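Transcriptional regulator (Saccharomonospora viridis, PDB 4KWA) probably binds DNA as a dimeric TetR-family transcriptional repressor, and holds a choline ion in its ligand-binding domain. Local coordinates at residues 24-27 with 28-31; 174-177 with 178-181. All coordinates share one frame; numbering follows the deposited sequence.

Contact 1 of 2, residues 24-27 with 28-31; sequences NVRI and HDIA
Asp29 OD2 is gripped twice at the start of helix 27-34, in the predicted helix-turn-helix of this TetR-type DNA-binding domain. The backbone N of Arg26, the N-cap residue, donates to Asp29 OD2 over 2.8 Å with a nearly straight N-H...O angle of 168°. The N-H meets the anti side of the carboxylate, 28° out of its plane. A water donates to the same OD2 and accepts from Arg26 NH2, bridging two side chains whose charged atoms do not touch. Asp29 CG lies beside its own backbone N (chi1 -67°), which turns the carboxylate back toward the N-cap. In return, Asp29 N donates to Arg26 O at 3.0 Å, from above the carbonyl plane. This is half of a capping box: the Asp29 side chain accepts from the N-cap N, but Asp29 N returns to Arg26 O. A weak Ile30 N to Arg26 O bond (3.5 Å) comes next, before the sound Ala31 N to Ile27 O bond (3.0 Å). On the side facing helix 2-20, Val25 and Ile30 cross at about a right angle and both pack on Leu16. Ile27 touches Asn38 and His42 of helix 38-44. Val25 CG1 and Ile30 CD1 meet at 4.1 Å.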
loop_
_atom_site.group_PDB
_atom_site.type_symbol
_atom_site.label_atom_id
_atom_site.label_comp_id
_atom_site.label_asym_id
_atom_site.label_seq_id
_atom_site.Cartn_x
_atom_site.Cartn_y
_atom_site.Cartn_z
ATOM N N ASN A 24 13.112 -1.404 13.555
ATOM C CA ASN A 24 13.461 -2.427 14.509
ATOM C C ASN A 24 14.791 -3.024 14.209
ATOM O O ASN A 24 15.224 -3.875 14.929
ATOM C CB ASN A 24 12.406 -3.522 14.550
ATOM C CG ASN A 24 11.051 -2.965 14.889
ATOM O OD1 ASN A 24 10.946 -2.195 15.799
ATOM N ND2 ASN A 24 10.037 -3.301 14.117
ATOM N N VAL A 25 15.392 -2.672 13.095
ATOM C CA VAL A 25 16.720 -3.166 12.825
ATOM C C VAL A 25 17.803 -2.218 13.335
ATOM O O VAL A 25 17.891 -1.070 12.904
ATOM C CB VAL A 25 16.932 -3.293 11.340
ATOM C CG1 VAL A 25 18.394 -3.579 11.049
ATOM C CG2 VAL A 25 16.084 -4.392 10.778
ATOM N N ARG A 26 18.674 -2.697 14.218
ATOM C CA ARG A 26 19.726 -1.912 14.718
ATOM C C ARG A 26 21.002 -2.243 13.976
ATOM O O ARG A 26 21.167 -3.340 13.447
ATOM C CB ARG A 26 19.860 -2.122 16.270
ATOM C CG ARG A 26 18.669 -1.473 16.966
ATOM C CD ARG A 26 18.429 -1.865 18.394
ATOM N NE ARG A 26 17.233 -1.167 18.868
ATOM C CZ ARG A 26 15.973 -1.607 18.713
ATOM N NH1 ARG A 26 14.978 -0.873 19.194
ATOM N NH2 ARG A 26 15.675 -2.764 18.085
ATOM N N ILE A 27 21.959 -1.351 14.029
ATOM C CA ILE A 27 23.235 -1.591 13.346
ATOM C C ILE A 27 23.953 -2.859 13.865
ATOM O O ILE A 27 24.540 -3.620 13.087
ATOM C CB ILE A 27 24.186 -0.396 13.458
ATOM C CG1 ILE A 27 23.528 0.871 12.822
ATOM C CG2 ILE A 27 25.554 -0.681 12.801
ATOM C CD1 ILE A 27 22.934 0.678 11.440
ATOM N N HIS A 28 23.884 -3.119 15.158
ATOM C CA HIS A 28 24.581 -4.296 15.696
ATOM C C HIS A 28 23.908 -5.589 15.207
ATOM O O HIS A 28 24.508 -6.610 15.247
ATOM C CB HIS A 28 24.667 -4.293 17.211
ATOM C CG HIS A 28 23.468 -4.869 17.893
ATOM N ND1 HIS A 28 22.365 -4.111 18.242
ATOM C CD2 HIS A 28 23.189 -6.138 18.288
ATOM C CE1 HIS A 28 21.457 -4.883 18.819
ATOM N NE2 HIS A 28 21.928 -6.120 18.848
ATOM N N ASP A 29 22.640 -5.527 14.798
ATOM C CA ASP A 29 21.945 -6.740 14.251
ATOM C C ASP A 29 22.641 -7.085 12.938
ATOM O O ASP A 29 22.859 -8.272 12.604
ATOM C CB ASP A 29 20.486 -6.451 13.978
ATOM C CG ASP A 29 19.706 -6.196 15.214
ATOM O OD1 ASP A 29 19.939 -6.950 16.168
ATOM O OD2 ASP A 29 18.780 -5.322 15.208
ATOM N N ILE A 30 22.921 -6.060 12.150
ATOM C CA ILE A 30 23.648 -6.281 10.899
ATOM C C ILE A 30 25.068 -6.766 11.140
ATOM O O ILE A 30 25.515 -7.789 10.572
ATOM C CB ILE A 30 23.656 -5.024 10.038
ATOM C CG1 ILE A 30 22.261 -4.610 9.770
ATOM C CG2 ILE A 30 24.280 -5.257 8.678
ATOM C CD1 ILE A 30 22.061 -3.162 9.322
ATOM N N ALA A 31 25.763 -6.124 12.073
ATOM C CA ALA A 31 27.164 -6.446 12.371
ATOM C C ALA A 31 27.283 -7.863 12.932
ATOM O O ALA A 31 28.212 -8.582 12.544
ATOM C CB ALA A 31 27.731 -5.439 13.313
HETATM O O HOH W 1 17.178 -5.362 17.651
#

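Contact 2 of 2, residues 174-177 with 178-181; sequences SVDH and MRQH
Asp176 and Arg179 form a salt bridge on the first turn of helix 175-190, in the C-terminal ligand-binding domain of this TetR-family protein. Arg179 NH1 donates to Asp176 OD1 over 3.0 Å, but the bond is bent, with an N-H...O angle of 131°. OD1 lies almost in the guanidinium plane and uses its anti lone pair. The carboxylate and guanidinium planes are 51° apart, and one oxygen meets one nitrogen; this is not a flat two-bond pair. The two side chains lie side by side and point the same way. Arg179 runs out extended and then bends at chi3 (-68°), which brings NH1 back toward the helix start. There Arg179 NH2 also packs against Val175 CG1 at 4.0 Å. The guanidinium has a second anchor, since Glu86 forms a salt bridge with Arg179 NE. The backbone that carries this pair is a regular helical turn. Arg179 N donates to Val175 O at 2.9 Å, and Met178, Gln180 and His181 make the equivalent bonds to residues four earlier. On the buried side, selenomethionine Met178 extends toward Ile159, Leu162 and Val166 of helix 148-168, its side chain about 7 Å from the bound choline. His181 reaches the dimer interface, where Glu150 and Arg154 of the second subunit bond its ring nitrogens. The turn is capped by Ser174, whose OG accepts from His177 N at 2.9 Å.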
loop_
_atom_site.group_PDB
_atom_site.type_symbol
_atom_site.label_atom_id
_atom_site.label_comp_id
_atom_site.label_asym_id
_atom_site.label_seq_id
_atom_site.Cartn_x
_atom_site.Cartn_y
_atom_site.Cartn_z
ATOM N N SER A 174 -4.711 -15.174 -1.017
ATOM C CA SER A 174 -3.465 -15.965 -1.071
ATOM C C SER A 174 -2.780 -15.472 -2.322
ATOM O O SER A 174 -3.411 -14.807 -3.135
ATOM C CB SER A 174 -3.729 -17.450 -1.248
ATOM O OG SER A 174 -4.440 -17.646 -2.492
ATOM N N VAL A 175 -1.505 -15.854 -2.506
ATOM C CA VAL A 175 -0.840 -15.485 -3.787
ATOM C C VAL A 175 -1.649 -16.126 -4.962
ATOM O O VAL A 175 -1.755 -15.543 -6.024
ATOM C CB VAL A 175 0.607 -16.012 -3.832
ATOM C CG1 VAL A 175 1.234 -15.808 -5.203
ATOM C CG2 VAL A 175 1.483 -15.359 -2.781
ATOM N N ASP A 176 -2.105 -17.410 -4.847
ATOM C CA ASP A 176 -2.885 -18.056 -5.922
ATOM C C ASP A 176 -4.127 -17.245 -6.253
ATOM O O ASP A 176 -4.448 -17.034 -7.415
ATOM C CB ASP A 176 -3.314 -19.496 -5.547
ATOM C CG ASP A 176 -2.135 -20.504 -5.532
ATOM O OD1 ASP A 176 -1.157 -20.359 -6.268
ATOM O OD2 ASP A 176 -2.237 -21.503 -4.799
ATOM N N HIS A 177 -4.791 -16.697 -5.225
ATOM C CA HIS A 177 -6.030 -15.904 -5.475
ATOM C C HIS A 177 -5.706 -14.589 -6.202
ATOM O O HIS A 177 -6.392 -14.211 -7.127
ATOM C CB HIS A 177 -6.842 -15.747 -4.219
ATOM C CG HIS A 177 -7.414 -17.063 -3.725
ATOM N ND1 HIS A 177 -7.034 -17.662 -2.533
ATOM C CD2 HIS A 177 -8.297 -17.925 -4.305
ATOM C CE1 HIS A 177 -7.697 -18.796 -2.378
ATOM N NE2 HIS A 177 -8.466 -18.981 -3.440
HETATM N N MSE A 178 -4.615 -13.949 -5.790
HETATM C CA MSE A 178 -4.171 -12.707 -6.441
HETATM C C MSE A 178 -3.837 -12.977 -7.916
HETATM O O MSE A 178 -4.128 -12.166 -8.826
HETATM C CB MSE A 178 -2.920 -12.226 -5.641
HETATM C CG MSE A 178 -2.243 -11.104 -6.381
HETATM SE SE MSE A 178 -0.972 -10.219 -5.135
HETATM C CE MSE A 178 -0.306 -8.880 -6.323
ATOM N N ARG A 179 -3.127 -14.055 -8.144
ATOM C CA ARG A 179 -2.767 -14.483 -9.485
ATOM C C ARG A 179 -3.994 -14.659 -10.341
ATOM O O ARG A 179 -4.044 -14.138 -11.405
ATOM C CB ARG A 179 -1.933 -15.765 -9.510
ATOM C CG ARG A 179 -1.402 -16.119 -10.876
ATOM C CD ARG A 179 -0.640 -17.430 -10.926
ATOM N NE ARG A 179 0.603 -17.385 -10.198
ATOM C CZ ARG A 179 0.832 -18.013 -9.061
ATOM N NH1 ARG A 179 -0.074 -18.751 -8.493
ATOM N NH2 ARG A 179 1.991 -17.905 -8.477
ATOM N N GLN A 180 -4.977 -15.390 -9.820
ATOM C CA GLN A 180 -6.273 -15.618 -10.503
ATOM C C GLN A 180 -7.042 -14.298 -10.796
ATOM O O GLN A 180 -7.490 -14.064 -11.906
ATOM C CB GLN A 180 -7.172 -16.553 -9.645
ATOM C CG GLN A 180 -8.331 -17.134 -10.484
ATOM C CD GLN A 180 -9.013 -18.335 -9.831
ATOM O OE1 GLN A 180 -9.517 -19.231 -10.516
ATOM N NE2 GLN A 180 -8.992 -18.377 -8.507
ATOM N N HIS A 181 -7.132 -13.451 -9.781
ATOM C CA HIS A 181 -7.782 -12.157 -9.966
ATOM C C HIS A 181 -7.134 -11.326 -11.084
ATOM O O HIS A 181 -7.790 -10.694 -11.918
ATOM C CB HIS A 181 -7.782 -11.401 -8.613
ATOM C CG HIS A 181 -8.619 -10.154 -8.654
ATOM N ND1 HIS A 181 -9.896 -10.100 -8.113
ATOM C CD2 HIS A 181 -8.468 -9.005 -9.349
ATOM C CE1 HIS A 181 -10.447 -8.937 -8.410
ATOM N NE2 HIS A 181 -9.595 -8.238 -9.125
#

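Contact 1 comes first along the chain, at the start of helix 27-34 in the N-terminal DNA-binding domain. Contact 2 follows at the start of helix 175-190, the last helix, in the C-terminal domain. Their centres are about 34 Å apart and their nearest atoms about 22 Å apart, so they do not touch. They share no helix, but each lies at the first turn of its helix. Residues 26-31 of contact 1 already belong to the predicted helix-turn-helix. In contact 2 the Met178 side chain comes near the choline, and His181 reaches the second subunit. If choline affects DNA binding, the signal would probably travel through intervening helices, as in other TetR regulators.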